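Local coordinates for endo-beta-1,4-glucanase (cellulase B) (Bacillus halodurans, PDB 4V2X), which probably hydrolyses beta-1,4-linked glucans as a family 5 glycoside hydrolase, with Ig-like and CBM46 modules joined to its catalytic barrel, at residues Q295-I298 against E299-R303; R303-H306 against T307-R311. One frame throughout, in Å; residues are numbered along the deposited sequence.

Contact 1. Residues Q295-I298 against E299-R303; sequences QEII and EAFDR
In Ile297, chi1 is -74°, which puts CG1 beside the backbone N and CG2 anti to it, and in Phe301 the ring carbon CG lies beside its own N. These two settings let the branches meet one turn apart: Ile297 CG2 lies 4.0 Å from Phe301 CD2. The same ring turns its edge to the peptide oxygen of Ile297, with CD2 3.2 Å from Ile297 O. Next to this pair, Ile298 and Asp302 lie side by side and point the same way. Ile298 CG2 is 3.6 Å from Asp302 OD2, so the methyl touches one carboxylate oxygen. The other oxygen, OD1, makes a salt bridge to Arg351. A leucine in place of Asp302 would probably leave Arg351 without this acidic mate. Four successive i to i+4 backbone bonds hold the turn. They run from Glu299 N to Gln295 O (2.9 Å) through Asp302 N to Ile298 O (2.8 Å). Glu296 OE1 is hydrogen-bonded to Tyr273 OH. Ile297 packs on Phe340 and Phe343, and Phe301 on Leu344 and Leu348, so this face of helix 291-309 is seated on helix 334-350, while Arg303 reaches helix 249-262.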
# COMPACT_ATOMS: atom_id res chain seq x y z
N GLN A 295 -7.74 -13.46 -26.64
CA GLN A 295 -7.24 -13.89 -25.34
C GLN A 295 -6.99 -12.74 -24.39
O GLN A 295 -7.17 -12.89 -23.18
CB GLN A 295 -5.97 -14.74 -25.50
CG GLN A 295 -6.26 -16.15 -25.99
CD GLN A 295 -7.28 -16.87 -25.13
OE1 GLN A 295 -7.21 -16.84 -23.90
NE2 GLN A 295 -8.26 -17.51 -25.78
N GLU A 296 -6.56 -11.59 -24.91
CA GLU A 296 -6.37 -10.44 -24.03
C GLU A 296 -7.68 -10.04 -23.36
O GLU A 296 -7.71 -9.73 -22.17
CB GLU A 296 -5.76 -9.24 -24.74
CG GLU A 296 -5.37 -8.16 -23.74
CD GLU A 296 -4.72 -6.95 -24.36
OE1 GLU A 296 -5.46 -6.00 -24.70
OE2 GLU A 296 -3.47 -6.93 -24.47
N ILE A 297 -8.76 -10.02 -24.14
CA ILE A 297 -10.09 -9.69 -23.63
C ILE A 297 -10.53 -10.68 -22.55
O ILE A 297 -10.96 -10.28 -21.47
CB ILE A 297 -11.13 -9.63 -24.78
CG1 ILE A 297 -10.91 -8.35 -25.59
CG2 ILE A 297 -12.56 -9.67 -24.24
CD1 ILE A 297 -11.58 -8.38 -26.95
N ILE A 298 -10.40 -11.97 -22.85
CA ILE A 298 -10.81 -12.99 -21.90
C ILE A 298 -10.00 -12.88 -20.62
O ILE A 298 -10.56 -12.86 -19.53
CB ILE A 298 -10.72 -14.42 -22.51
CG1 ILE A 298 -11.77 -14.58 -23.61
CG2 ILE A 298 -10.92 -15.48 -21.43
CD1 ILE A 298 -11.53 -15.78 -24.51
N GLU A 299 -8.68 -12.78 -20.74
CA GLU A 299 -7.80 -12.76 -19.57
C GLU A 299 -8.02 -11.51 -18.74
O GLU A 299 -8.16 -11.59 -17.51
CB GLU A 299 -6.33 -12.86 -19.98
CG GLU A 299 -5.96 -14.22 -20.55
CD GLU A 299 -4.56 -14.27 -21.13
OE1 GLU A 299 -3.87 -13.23 -21.19
OE2 GLU A 299 -4.15 -15.38 -21.55
N ALA A 300 -8.07 -10.37 -19.40
CA ALA A 300 -8.24 -9.10 -18.71
C ALA A 300 -9.57 -9.04 -17.97
O ALA A 300 -9.62 -8.70 -16.79
CB ALA A 300 -8.13 -7.93 -19.69
N PHE A 301 -10.65 -9.39 -18.64
CA PHE A 301 -11.94 -9.27 -18.00
C PHE A 301 -12.23 -10.42 -17.05
O PHE A 301 -13.00 -10.25 -16.13
CB PHE A 301 -13.01 -8.96 -19.03
CG PHE A 301 -12.83 -7.59 -19.62
CD1 PHE A 301 -13.05 -6.46 -18.83
CD2 PHE A 301 -12.34 -7.41 -20.90
CE1 PHE A 301 -12.84 -5.20 -19.33
CE2 PHE A 301 -12.12 -6.15 -21.41
CZ PHE A 301 -12.38 -5.04 -20.63
N ASP A 302 -11.55 -11.55 -17.21
CA ASP A 302 -11.58 -12.57 -16.15
C ASP A 302 -10.96 -12.00 -14.87
O ASP A 302 -11.50 -12.19 -13.79
CB ASP A 302 -10.85 -13.85 -16.56
CG ASP A 302 -11.72 -14.79 -17.39
OD1 ASP A 302 -12.94 -14.55 -17.55
OD2 ASP A 302 -11.17 -15.81 -17.86
N ARG A 303 -9.83 -11.30 -14.99
CA ARG A 303 -9.19 -10.68 -13.83
C ARG A 303 -10.14 -9.68 -13.18
O ARG A 303 -10.33 -9.67 -11.97
CB ARG A 303 -7.89 -9.97 -14.21
CG ARG A 303 -6.74 -10.88 -14.61
CD ARG A 303 -5.42 -10.12 -14.66
NE ARG A 303 -5.40 -9.03 -15.64
CZ ARG A 303 -4.99 -9.15 -16.91
NH1 ARG A 303 -4.59 -10.32 -17.40
NH2 ARG A 303 -4.99 -8.09 -17.71

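Contact 2. Residues R303-H306 against T307-R311; sequences RVHH and TFVAR
Arg303 O receives two hydrogen bonds from Thr307, one from the backbone N at 2.9 Å and one from OG1 at 2.8 Å. They arrive from opposite faces of the carbonyl plane. OG1 sits beside its own backbone N (chi1 -53°), which turns the hydroxyl back toward the preceding turn. OG1 is also bonded to Gln249 NE2. A regular helical bond follows, Phe308 N to Val304 O at 3.0 Å. The next step is a wider, pi-type turn. His305 O takes the N-H of Ala310, five residues on, at 2.8 Å and nearly straight (173°). Val309 N is also near that oxygen but is poorly angled.

Van der Waals contact gathers at His305. Its ring crosses Val309 at about a right angle, with ND1 3.5 Å from Val309 CB and CE1 3.6 Å from Val309 CG1. ND1 is hydrogen-bonded to Arg351 O, which would hold the ring's rotation. Ala310 N lies over the centre of one ring face.

Arg311 brings a charged group near His306. One face of its guanidinium lies toward His306 O, with NE 3.7 Å from that O. Tyr256 receives it in a cation-pi contact.

Phe308 and Val309 both touch Val315 of strand 315-320. The pi-type turn lies in the C-terminal part of a barrel helix, just before the loop to the next strand of the (beta/alpha)8, or TIM, barrel of family 5.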
# COMPACT_ATOMS: atom_id res chain seq x y z
N ARG A 303 -9.83 -11.30 -14.99
CA ARG A 303 -9.19 -10.68 -13.83
C ARG A 303 -10.14 -9.68 -13.18
O ARG A 303 -10.33 -9.67 -11.97
CB ARG A 303 -7.89 -9.97 -14.21
CG ARG A 303 -6.74 -10.88 -14.61
CD ARG A 303 -5.42 -10.12 -14.66
NE ARG A 303 -5.40 -9.03 -15.64
CZ ARG A 303 -4.99 -9.15 -16.91
NH1 ARG A 303 -4.59 -10.32 -17.40
NH2 ARG A 303 -4.99 -8.09 -17.71
N VAL A 304 -10.75 -8.85 -14.01
CA VAL A 304 -11.67 -7.83 -13.53
C VAL A 304 -12.87 -8.47 -12.82
O VAL A 304 -13.28 -8.04 -11.74
CB VAL A 304 -12.15 -6.94 -14.69
CG1 VAL A 304 -13.27 -6.01 -14.26
CG2 VAL A 304 -10.98 -6.12 -15.23
N HIS A 305 -13.42 -9.52 -13.42
CA HIS A 305 -14.58 -10.19 -12.83
C HIS A 305 -14.21 -10.86 -11.50
O HIS A 305 -14.91 -10.70 -10.50
CB HIS A 305 -15.17 -11.21 -13.79
CG HIS A 305 -16.43 -11.83 -13.27
ND1 HIS A 305 -17.67 -11.28 -13.49
CD2 HIS A 305 -16.62 -12.91 -12.49
CE1 HIS A 305 -18.58 -12.03 -12.88
NE2 HIS A 305 -17.97 -13.02 -12.26
N HIS A 306 -13.10 -11.60 -11.50
CA HIS A 306 -12.66 -12.31 -10.31
C HIS A 306 -12.34 -11.38 -9.16
O HIS A 306 -12.69 -11.65 -8.01
CB HIS A 306 -11.44 -13.17 -10.63
CG HIS A 306 -10.96 -13.96 -9.46
ND1 HIS A 306 -9.95 -13.52 -8.63
CD2 HIS A 306 -11.35 -15.16 -8.96
CE1 HIS A 306 -9.74 -14.41 -7.68
NE2 HIS A 306 -10.58 -15.42 -7.86
N THR A 307 -11.68 -10.27 -9.47
CA THR A 307 -11.21 -9.36 -8.44
C THR A 307 -12.32 -8.45 -7.90
O THR A 307 -12.32 -8.10 -6.70
CB THR A 307 -10.03 -8.52 -8.96
OG1 THR A 307 -9.04 -9.40 -9.50
CG2 THR A 307 -9.41 -7.68 -7.85
N PHE A 308 -13.25 -8.04 -8.76
CA PHE A 308 -14.28 -7.07 -8.38
C PHE A 308 -15.68 -7.64 -8.43
O PHE A 308 -16.31 -7.82 -7.38
CB PHE A 308 -14.17 -5.79 -9.22
CG PHE A 308 -12.94 -4.99 -8.91
CD1 PHE A 308 -12.84 -4.32 -7.70
CD2 PHE A 308 -11.88 -4.93 -9.79
CE1 PHE A 308 -11.71 -3.60 -7.38
CE2 PHE A 308 -10.73 -4.21 -9.47
CZ PHE A 308 -10.65 -3.55 -8.27
N VAL A 309 -16.16 -7.95 -9.63
CA VAL A 309 -17.58 -8.28 -9.84
C VAL A 309 -18.03 -9.45 -8.97
O VAL A 309 -19.07 -9.39 -8.32
CB VAL A 309 -17.92 -8.59 -11.31
CG1 VAL A 309 -19.41 -8.87 -11.47
CG2 VAL A 309 -17.50 -7.44 -12.22
N ALA A 310 -17.24 -10.53 -8.97
CA ALA A 310 -17.59 -11.73 -8.22
C ALA A 310 -17.58 -11.50 -6.71
O ALA A 310 -18.18 -12.27 -5.95
CB ALA A 310 -16.65 -12.87 -8.58
N ARG A 311 -16.89 -10.45 -6.25
CA ARG A 311 -16.85 -10.09 -4.83
C ARG A 311 -17.85 -8.99 -4.47
O ARG A 311 -17.80 -8.44 -3.36
CB ARG A 311 -15.45 -9.61 -4.44
CG ARG A 311 -14.36 -10.64 -4.59
CD ARG A 311 -13.01 -10.02 -4.22
NE ARG A 311 -11.90 -10.93 -4.51
CZ ARG A 311 -10.64 -10.56 -4.71
NH1 ARG A 311 -10.27 -9.28 -4.69
NH2 ARG A 311 -9.72 -11.50 -4.96

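Contacts 1 and 2 are consecutive parts of helix 291-309 and share Arg303; their centres are 11 Å apart. Each mixes buried and exposed residues. In contact 1 the buried residues are Ile297, Ala300 and Phe301; Ile297 and Phe301 pack on helix 334-350, while Ala300 meets the loop at Thr247. In contact 2 they are Val304, Thr307 and Phe308, with Val304 and Phe308 meeting strand 315-320. Helix 249-262 borders both. Their chemistry differs with position. In the middle of the helix, 295-303 keeps regular i to i+4 bonding. Toward the C-terminal part, 303-311 adds a threonine hydroxyl bond and an i to i+5 bond, and its last residues are exposed.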